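Local coordinates for glycoprotein (Chandipura virus, PDB 5MDM), which probably attaches the virus to host receptors and, as a class III fusion glycoprotein, drives fusion of viral and endosomal membranes at acidic pH, at residues A309-A318 with F328-M336; V17-P25 with Y284-E295. All coordinates share one frame; numbering follows the deposited sequence.

Contact 1: residues A309-A318 with F328-M336; sequences ASKSPGKGLA and FAHTRYVRM
The phenolic OH of Y333 is gripped from two sources: it donates to L317 O (Y333 OH to L317 O 2.5 Å) and also bonds to the N375 side chain. Y333 CG stands anti to the carbonyl carbon (chi1 -72°), which lays the ring between S310 and the G316-L317 backbone, with its OH at L317 O. S310 covers one ring face: its CB lies 3.4 Å from the centroid of the Y333 ring and 5° off its normal, a CH-pi contact. G314 O and the backbone of G316, which has no side chain, meet the ring at its edge. S310 OG is itself tied down, donating to S312 O, and M26 O is a second carbonyl partner competing for the same proton.

The backbone evidence is that of an antiparallel hairpin: paired bonds join G314 with Y333, G316 with T331 (G316 N to T331 O 2.9 Å) and A318 with A329 (A318 N to A329 O 2.9 Å), while K315/R332 and L317/H330 are non-hydrogen-bonded pairs. On the K315/L317 side, L317 CD2 sits over the face of H330, 3.6 Å from that ring's centroid, and K315 CE reaches the imidazole edge, 4.0 Å from H330 CD2. P313 CG lies over one face of the R335 guanidinium, toward its rim; the guanidinium nitrogens are bonded to H211 O and S210 O.

Strand 2-7 pairs with the other edge of strand 325-338, and its P7 touches T331 and Y333; K15 bonds to F328 further along, and K311 forms a salt bridge with D283 of helix 270-295.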
# COMPACT_ATOMS: atom_id res chain seq x y z
N ALA A 309 -10.82 -25.43 -10.69
CA ALA A 309 -9.42 -25.58 -11.07
C ALA A 309 -8.48 -25.59 -9.87
O ALA A 309 -8.77 -25.00 -8.83
CB ALA A 309 -9.02 -24.45 -12.01
N SER A 310 -7.36 -26.28 -10.02
CA SER A 310 -6.30 -26.20 -9.02
C SER A 310 -5.56 -24.90 -9.24
O SER A 310 -5.31 -24.51 -10.38
CB SER A 310 -5.34 -27.38 -9.17
OG SER A 310 -4.33 -27.33 -8.18
N LYS A 311 -5.22 -24.22 -8.16
CA LYS A 311 -4.47 -22.97 -8.28
C LYS A 311 -3.00 -23.17 -7.95
O LYS A 311 -2.21 -22.24 -8.04
CB LYS A 311 -5.07 -21.87 -7.40
CG LYS A 311 -6.39 -21.33 -7.90
CD LYS A 311 -6.75 -20.04 -7.18
CE LYS A 311 -8.08 -19.49 -7.65
NZ LYS A 311 -8.32 -18.14 -7.06
N SER A 312 -2.63 -24.39 -7.59
CA SER A 312 -1.25 -24.72 -7.26
C SER A 312 -0.85 -25.99 -8.00
O SER A 312 -1.71 -26.80 -8.34
CB SER A 312 -1.11 -24.94 -5.76
OG SER A 312 -1.82 -26.10 -5.36
N PRO A 313 0.46 -26.18 -8.24
CA PRO A 313 0.91 -27.41 -8.89
C PRO A 313 0.58 -28.64 -8.06
O PRO A 313 0.42 -28.54 -6.84
CB PRO A 313 2.43 -27.22 -8.96
CG PRO A 313 2.63 -25.76 -8.91
CD PRO A 313 1.56 -25.23 -8.02
N GLY A 314 0.46 -29.79 -8.72
CA GLY A 314 0.14 -31.02 -8.04
C GLY A 314 -0.76 -31.94 -8.85
O GLY A 314 -1.41 -31.51 -9.80
N LYS A 315 -0.77 -33.21 -8.47
CA LYS A 315 -1.67 -34.18 -9.09
C LYS A 315 -3.10 -33.78 -8.75
O LYS A 315 -3.45 -33.64 -7.58
CB LYS A 315 -1.35 -35.58 -8.57
CG LYS A 315 -2.23 -36.69 -9.14
CD LYS A 315 -1.94 -36.95 -10.61
CE LYS A 315 -2.88 -38.01 -11.18
NZ LYS A 315 -2.61 -38.27 -12.62
N GLY A 316 -3.92 -33.57 -9.77
CA GLY A 316 -5.31 -33.22 -9.56
C GLY A 316 -6.23 -33.58 -10.70
O GLY A 316 -5.92 -34.43 -11.54
N LEU A 317 -7.39 -32.93 -10.73
CA LEU A 317 -8.37 -33.15 -11.78
C LEU A 317 -8.69 -31.84 -12.49
O LEU A 317 -8.64 -30.77 -11.89
CB LEU A 317 -9.66 -33.73 -11.19
CG LEU A 317 -9.53 -35.03 -10.40
CD1 LEU A 317 -10.90 -35.47 -9.92
CD2 LEU A 317 -8.89 -36.10 -11.25
N ALA A 318 -9.01 -31.93 -13.77
CA ALA A 318 -9.50 -30.78 -14.51
C ALA A 318 -10.93 -31.06 -14.92
O ALA A 318 -11.36 -32.21 -14.97
CB ALA A 318 -8.63 -30.51 -15.72
N PHE A 328 -14.57 -34.76 -16.35
CA PHE A 328 -13.35 -34.56 -15.59
C PHE A 328 -12.20 -35.27 -16.28
O PHE A 328 -12.40 -36.06 -17.20
CB PHE A 328 -13.51 -35.09 -14.17
CG PHE A 328 -13.37 -36.58 -14.07
CD1 PHE A 328 -12.23 -37.14 -13.51
CD2 PHE A 328 -14.36 -37.42 -14.54
CE1 PHE A 328 -12.09 -38.51 -13.42
CE2 PHE A 328 -14.23 -38.78 -14.45
CZ PHE A 328 -13.09 -39.33 -13.89
N ALA A 329 -10.98 -34.98 -15.84
CA ALA A 329 -9.81 -35.70 -16.33
C ALA A 329 -8.69 -35.65 -15.31
O ALA A 329 -8.41 -34.60 -14.73
CB ALA A 329 -9.35 -35.13 -17.66
N HIS A 330 -8.05 -36.79 -15.07
CA HIS A 330 -6.85 -36.82 -14.24
C HIS A 330 -5.75 -36.04 -14.93
O HIS A 330 -5.64 -36.06 -16.16
CB HIS A 330 -6.39 -38.26 -13.97
CG HIS A 330 -7.09 -38.91 -12.82
ND1 HIS A 330 -8.31 -39.54 -12.95
CD2 HIS A 330 -6.73 -39.03 -11.52
CE1 HIS A 330 -8.67 -40.02 -11.77
NE2 HIS A 330 -7.74 -39.73 -10.89
N THR A 331 -4.94 -35.34 -14.15
CA THR A 331 -3.82 -34.59 -14.71
C THR A 331 -2.87 -34.17 -13.60
O THR A 331 -3.18 -34.33 -12.42
CB THR A 331 -4.29 -33.32 -15.45
OG1 THR A 331 -3.19 -32.74 -16.14
CG2 THR A 331 -4.86 -32.31 -14.47
N ARG A 332 -1.71 -33.65 -13.98
CA ARG A 332 -0.82 -33.04 -13.01
C ARG A 332 -0.67 -31.58 -13.36
O ARG A 332 -0.11 -31.23 -14.39
CB ARG A 332 0.55 -33.75 -12.98
CG ARG A 332 1.58 -33.08 -12.08
CD ARG A 332 2.59 -34.07 -11.49
NE ARG A 332 3.32 -34.81 -12.52
CZ ARG A 332 3.05 -36.07 -12.87
NH1 ARG A 332 2.07 -36.73 -12.27
NH2 ARG A 332 3.76 -36.67 -13.82
N TYR A 333 -1.21 -30.72 -12.50
CA TYR A 333 -1.06 -29.29 -12.69
C TYR A 333 0.39 -28.90 -12.49
O TYR A 333 1.08 -29.43 -11.61
CB TYR A 333 -1.94 -28.52 -11.71
CG TYR A 333 -3.42 -28.59 -12.00
CD1 TYR A 333 -4.07 -27.56 -12.66
CD2 TYR A 333 -4.18 -29.68 -11.60
CE1 TYR A 333 -5.42 -27.61 -12.92
CE2 TYR A 333 -5.54 -29.74 -11.85
CZ TYR A 333 -6.15 -28.70 -12.51
OH TYR A 333 -7.50 -28.75 -12.77
N VAL A 334 0.87 -27.98 -13.32
CA VAL A 334 2.20 -27.43 -13.17
C VAL A 334 2.13 -25.92 -13.31
O VAL A 334 1.16 -25.38 -13.85
CB VAL A 334 3.16 -27.98 -14.22
CG1 VAL A 334 3.26 -29.50 -14.09
CG2 VAL A 334 2.70 -27.59 -15.60
N ARG A 335 3.15 -25.23 -12.82
CA ARG A 335 3.19 -23.78 -12.89
C ARG A 335 3.66 -23.33 -14.26
O ARG A 335 4.69 -23.79 -14.76
CB ARG A 335 4.09 -23.21 -11.79
CG ARG A 335 4.32 -21.72 -11.87
CD ARG A 335 5.01 -21.22 -10.61
NE ARG A 335 4.18 -21.43 -9.43
CZ ARG A 335 4.64 -21.92 -8.27
NH1 ARG A 335 5.92 -22.23 -8.15
NH2 ARG A 335 3.81 -22.08 -7.25
N MET A 336 2.89 -22.45 -14.87
CA MET A 336 3.26 -21.87 -16.16
C MET A 336 3.15 -20.36 -16.09
O MET A 336 2.37 -19.82 -15.31
CB MET A 336 2.34 -22.38 -17.26
CG MET A 336 2.34 -23.88 -17.43
SD MET A 336 1.22 -24.37 -18.75
CE MET A 336 1.48 -26.14 -18.77

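Contact 2: residues V17-P25 with Y284-E295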
# COMPACT_ATOMS: atom_id res chain seq x y z
N VAL A 17 -18.35 -36.94 -15.61
CA VAL A 17 -18.51 -36.91 -14.16
C VAL A 17 -19.80 -37.61 -13.77
O VAL A 17 -20.87 -37.29 -14.29
CB VAL A 17 -18.54 -35.46 -13.63
CG1 VAL A 17 -18.84 -35.45 -12.14
CG2 VAL A 17 -17.22 -34.77 -13.91
N THR A 18 -19.71 -38.57 -12.85
CA THR A 18 -20.88 -39.32 -12.43
C THR A 18 -21.10 -39.28 -10.91
O THR A 18 -22.18 -38.92 -10.45
CB THR A 18 -20.81 -40.80 -12.89
OG1 THR A 18 -19.61 -41.40 -12.40
CG2 THR A 18 -20.84 -40.89 -14.41
N LYS A 19 -20.07 -39.64 -10.15
CA LYS A 19 -20.19 -39.76 -8.70
C LYS A 19 -20.31 -38.39 -8.01
O LYS A 19 -20.71 -38.31 -6.85
CB LYS A 19 -19.01 -40.56 -8.13
CG LYS A 19 -19.21 -41.08 -6.70
CD LYS A 19 -18.12 -42.07 -6.31
CE LYS A 19 -18.21 -42.48 -4.84
NZ LYS A 19 -17.82 -41.38 -3.91
N ASN A 20 -19.97 -37.33 -8.74
CA ASN A 20 -20.16 -35.96 -8.26
C ASN A 20 -19.38 -35.59 -6.99
O ASN A 20 -19.74 -34.64 -6.31
CB ASN A 20 -21.65 -35.67 -8.04
CG ASN A 20 -22.24 -34.80 -9.13
OD1 ASN A 20 -22.83 -33.76 -8.85
ND2 ASN A 20 -22.09 -35.22 -10.38
N THR A 21 -18.33 -36.34 -6.68
CA THR A 21 -17.52 -36.06 -5.50
C THR A 21 -16.72 -34.77 -5.66
O THR A 21 -16.16 -34.50 -6.72
CB THR A 21 -16.57 -37.22 -5.14
OG1 THR A 21 -15.80 -37.59 -6.29
CG2 THR A 21 -17.36 -38.43 -4.64
N ARG A 22 -16.68 -33.99 -4.58
CA ARG A 22 -16.09 -32.67 -4.61
C ARG A 22 -14.68 -32.68 -4.03
O ARG A 22 -14.46 -33.17 -2.92
CB ARG A 22 -16.97 -31.69 -3.83
CG ARG A 22 -18.39 -31.61 -4.36
CD ARG A 22 -19.41 -31.55 -3.25
NE ARG A 22 -19.94 -30.20 -3.06
CZ ARG A 22 -21.20 -29.85 -3.34
NH1 ARG A 22 -22.05 -30.75 -3.82
NH2 ARG A 22 -21.60 -28.61 -3.13
N TYR A 23 -13.73 -32.16 -4.80
CA TYR A 23 -12.37 -31.99 -4.31
C TYR A 23 -12.06 -30.51 -4.15
O TYR A 23 -11.34 -29.92 -4.96
CB TYR A 23 -11.37 -32.64 -5.27
CG TYR A 23 -11.48 -34.15 -5.35
CD1 TYR A 23 -10.76 -34.96 -4.48
CD2 TYR A 23 -12.31 -34.76 -6.28
CE1 TYR A 23 -10.86 -36.34 -4.55
CE2 TYR A 23 -12.42 -36.14 -6.36
CZ TYR A 23 -11.69 -36.93 -5.49
OH TYR A 23 -11.79 -38.30 -5.55
N CYS A 24 -12.62 -29.90 -3.11
CA CYS A 24 -12.49 -28.47 -2.89
C CYS A 24 -11.58 -28.13 -1.72
O CYS A 24 -11.77 -28.62 -0.60
CB CYS A 24 -13.86 -27.84 -2.66
SG CYS A 24 -14.87 -27.78 -4.12
N PRO A 25 -10.58 -27.28 -1.96
CA PRO A 25 -10.28 -26.76 -3.29
C PRO A 25 -9.35 -27.73 -3.99
O PRO A 25 -8.75 -28.57 -3.32
CB PRO A 25 -9.54 -25.46 -2.99
CG PRO A 25 -8.82 -25.77 -1.72
CD PRO A 25 -9.71 -26.70 -0.93
N TYR A 284 -12.57 -22.02 -1.63
CA TYR A 284 -13.35 -23.15 -1.12
C TYR A 284 -14.85 -22.99 -1.38
O TYR A 284 -15.50 -23.87 -1.96
CB TYR A 284 -13.12 -23.34 0.37
CG TYR A 284 -13.85 -24.52 0.94
CD1 TYR A 284 -14.90 -24.36 1.82
CD2 TYR A 284 -13.49 -25.80 0.58
CE1 TYR A 284 -15.57 -25.44 2.34
CE2 TYR A 284 -14.15 -26.89 1.09
CZ TYR A 284 -15.19 -26.71 1.97
OH TYR A 284 -15.85 -27.80 2.48
N SER A 285 -15.41 -21.87 -0.93
CA SER A 285 -16.85 -21.67 -1.03
C SER A 285 -17.33 -21.50 -2.47
O SER A 285 -18.47 -21.84 -2.78
CB SER A 285 -17.32 -20.53 -0.14
OG SER A 285 -16.65 -19.32 -0.46
N LEU A 286 -16.49 -20.97 -3.35
CA LEU A 286 -16.89 -20.80 -4.75
C LEU A 286 -16.86 -22.14 -5.46
O LEU A 286 -17.70 -22.43 -6.31
CB LEU A 286 -16.02 -19.78 -5.47
CG LEU A 286 -16.29 -18.32 -5.10
CD1 LEU A 286 -15.23 -17.41 -5.69
CD2 LEU A 286 -17.67 -17.90 -5.56
N CYS A 287 -15.88 -22.97 -5.09
CA CYS A 287 -15.83 -24.34 -5.58
C CYS A 287 -17.11 -25.08 -5.15
O CYS A 287 -17.84 -25.64 -5.98
CB CYS A 287 -14.58 -25.02 -5.02
SG CYS A 287 -14.21 -26.63 -5.67
N GLN A 288 -17.40 -25.05 -3.85
CA GLN A 288 -18.60 -25.68 -3.32
C GLN A 288 -19.87 -25.13 -3.99
O GLN A 288 -20.82 -25.87 -4.22
CB GLN A 288 -18.69 -25.48 -1.80
CG GLN A 288 -17.56 -26.13 -1.02
CD GLN A 288 -17.69 -27.64 -0.93
OE1 GLN A 288 -18.75 -28.20 -1.17
NE2 GLN A 288 -16.60 -28.29 -0.58
N ASN A 289 -19.87 -23.84 -4.30
CA ASN A 289 -21.03 -23.21 -4.91
C ASN A 289 -21.23 -23.72 -6.34
O ASN A 289 -22.36 -23.99 -6.76
CB ASN A 289 -20.90 -21.68 -4.87
CG ASN A 289 -22.17 -20.97 -5.30
OD1 ASN A 289 -22.27 -20.47 -6.42
ND2 ASN A 289 -23.16 -20.92 -4.41
N THR A 290 -20.13 -23.86 -7.08
CA THR A 290 -20.19 -24.47 -8.40
C THR A 290 -20.75 -25.89 -8.33
O THR A 290 -21.63 -26.26 -9.12
CB THR A 290 -18.80 -24.48 -9.08
OG1 THR A 290 -18.47 -23.16 -9.49
CG2 THR A 290 -18.80 -25.41 -10.30
N TRP A 291 -20.25 -26.69 -7.39
CA TRP A 291 -20.76 -28.05 -7.24
C TRP A 291 -22.23 -28.07 -6.81
O TRP A 291 -22.95 -29.03 -7.06
CB TRP A 291 -19.91 -28.86 -6.28
CG TRP A 291 -18.75 -29.55 -6.92
CD1 TRP A 291 -17.44 -29.33 -6.67
CD2 TRP A 291 -18.81 -30.59 -7.90
NE1 TRP A 291 -16.66 -30.16 -7.44
CE2 TRP A 291 -17.48 -30.94 -8.20
CE3 TRP A 291 -19.85 -31.24 -8.56
CZ2 TRP A 291 -17.17 -31.93 -9.14
CZ3 TRP A 291 -19.54 -32.22 -9.48
CH2 TRP A 291 -18.20 -32.55 -9.76
N ASP A 292 -22.66 -27.01 -6.14
CA ASP A 292 -24.06 -26.85 -5.81
C ASP A 292 -24.87 -26.58 -7.06
O ASP A 292 -26.00 -27.05 -7.18
CB ASP A 292 -24.26 -25.71 -4.81
CG ASP A 292 -23.92 -26.12 -3.39
OD1 ASP A 292 -23.80 -27.34 -3.14
OD2 ASP A 292 -23.79 -25.22 -2.53
N LYS A 293 -24.30 -25.82 -7.99
CA LYS A 293 -24.95 -25.59 -9.28
C LYS A 293 -25.07 -26.91 -10.03
O LYS A 293 -26.11 -27.20 -10.61
CB LYS A 293 -24.21 -24.55 -10.12
CG LYS A 293 -24.33 -23.13 -9.61
CD LYS A 293 -23.69 -22.12 -10.54
CE LYS A 293 -23.67 -20.73 -9.92
NZ LYS A 293 -22.94 -19.74 -10.77
N VAL A 294 -24.01 -27.70 -9.99
CA VAL A 294 -24.03 -29.03 -10.61
C VAL A 294 -25.12 -29.91 -9.99
O VAL A 294 -25.88 -30.56 -10.71
CB VAL A 294 -22.66 -29.73 -10.49
CG1 VAL A 294 -22.77 -31.20 -10.86
CG2 VAL A 294 -21.65 -29.04 -11.38
N GLU A 295 -25.19 -29.91 -8.66
CA GLU A 295 -26.17 -30.70 -7.93
C GLU A 295 -27.60 -30.31 -8.32
O GLU A 295 -28.44 -31.17 -8.56
CB GLU A 295 -25.98 -30.52 -6.43
CG GLU A 295 -26.20 -31.79 -5.63
CD GLU A 295 -25.20 -32.87 -6.00
OE1 GLU A 295 -24.07 -32.85 -5.47
OE2 GLU A 295 -25.54 -33.73 -6.84
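C24 and C287 are joined covalently, C24 SG to C287 SG 2.0 Å, with a C-S-S-C torsion of -75°, a left-handed disulfide. The C24 sulfur also faces the rim of W291: it lies 82° off the normal of the five-membered ring, a sulfur-aromatic contact at the edge, with C24 SG 3.9 Å from W291 CD1.

Polar bonds converge on the guanidinium of R22. Its NE donates to the amide of Q288 (R22 NE to Q288 OE1 3.0 Å), NH2 forms a salt bridge with D292 (R22 NH2 to D292 OD1 2.5 Å), and NH1 a longer one with E295 (R22 NH1 to E295 OE1 3.3 Å). D292 OD1 lies near the guanidinium plane but is itself met from above the carboxylate plane, whereas the E295 carboxylate is nearly coplanar with the guanidinium. Bends at chi2 and chi3 set the R22 head across W291 CB, within reach of Q288, D292 and E295. These three follow one another at helical spacings of four and three, so one side of helix 270-295 supplies all three partners; this helix end belongs to a segment assigned, by similarity, to trimerization. The arginine would be expected to favour the charged forms of both carboxylates.

Apolar and pi contacts complete the interface. R22 CG lies over the face of W291, 3.5 Å from the centroid of its five-membered ring, while W291 CB covers one face of the guanidinium. At the far edge of the indole, V17 CG1 is 3.8 Å from W291 CH2. At the other end of the segment, where C24 passes into the cis-linked P25, C24 CB packs 3.8 Å from Y284 CD2. Separately from this apolar pair, the edge of the Y284 ring faces the carbonyl oxygen C24 O.

From the N terminus, the chain runs through strands 2-7 and 15-16, both paired with strand 325-338, into segment 17-25. Contact 2 then closes a very long loop of 258 residues, which includes the fusion region assigned by similarity, by fixing this segment to the end of helix 270-295. Only afterwards does contact 1 open, closing a hairpin across nine residues, so the two follow in series, neither nested nor crossed. Their centres lie 16 Å apart and their margins touch: V17 CG2 is 3.6 Å from F328 N, and L317 CD1 is 3.9 Å from Y23 CE2. Segment 17-25 touches both the helix and the hairpin, which also meet directly where W291 and V294 reach L326.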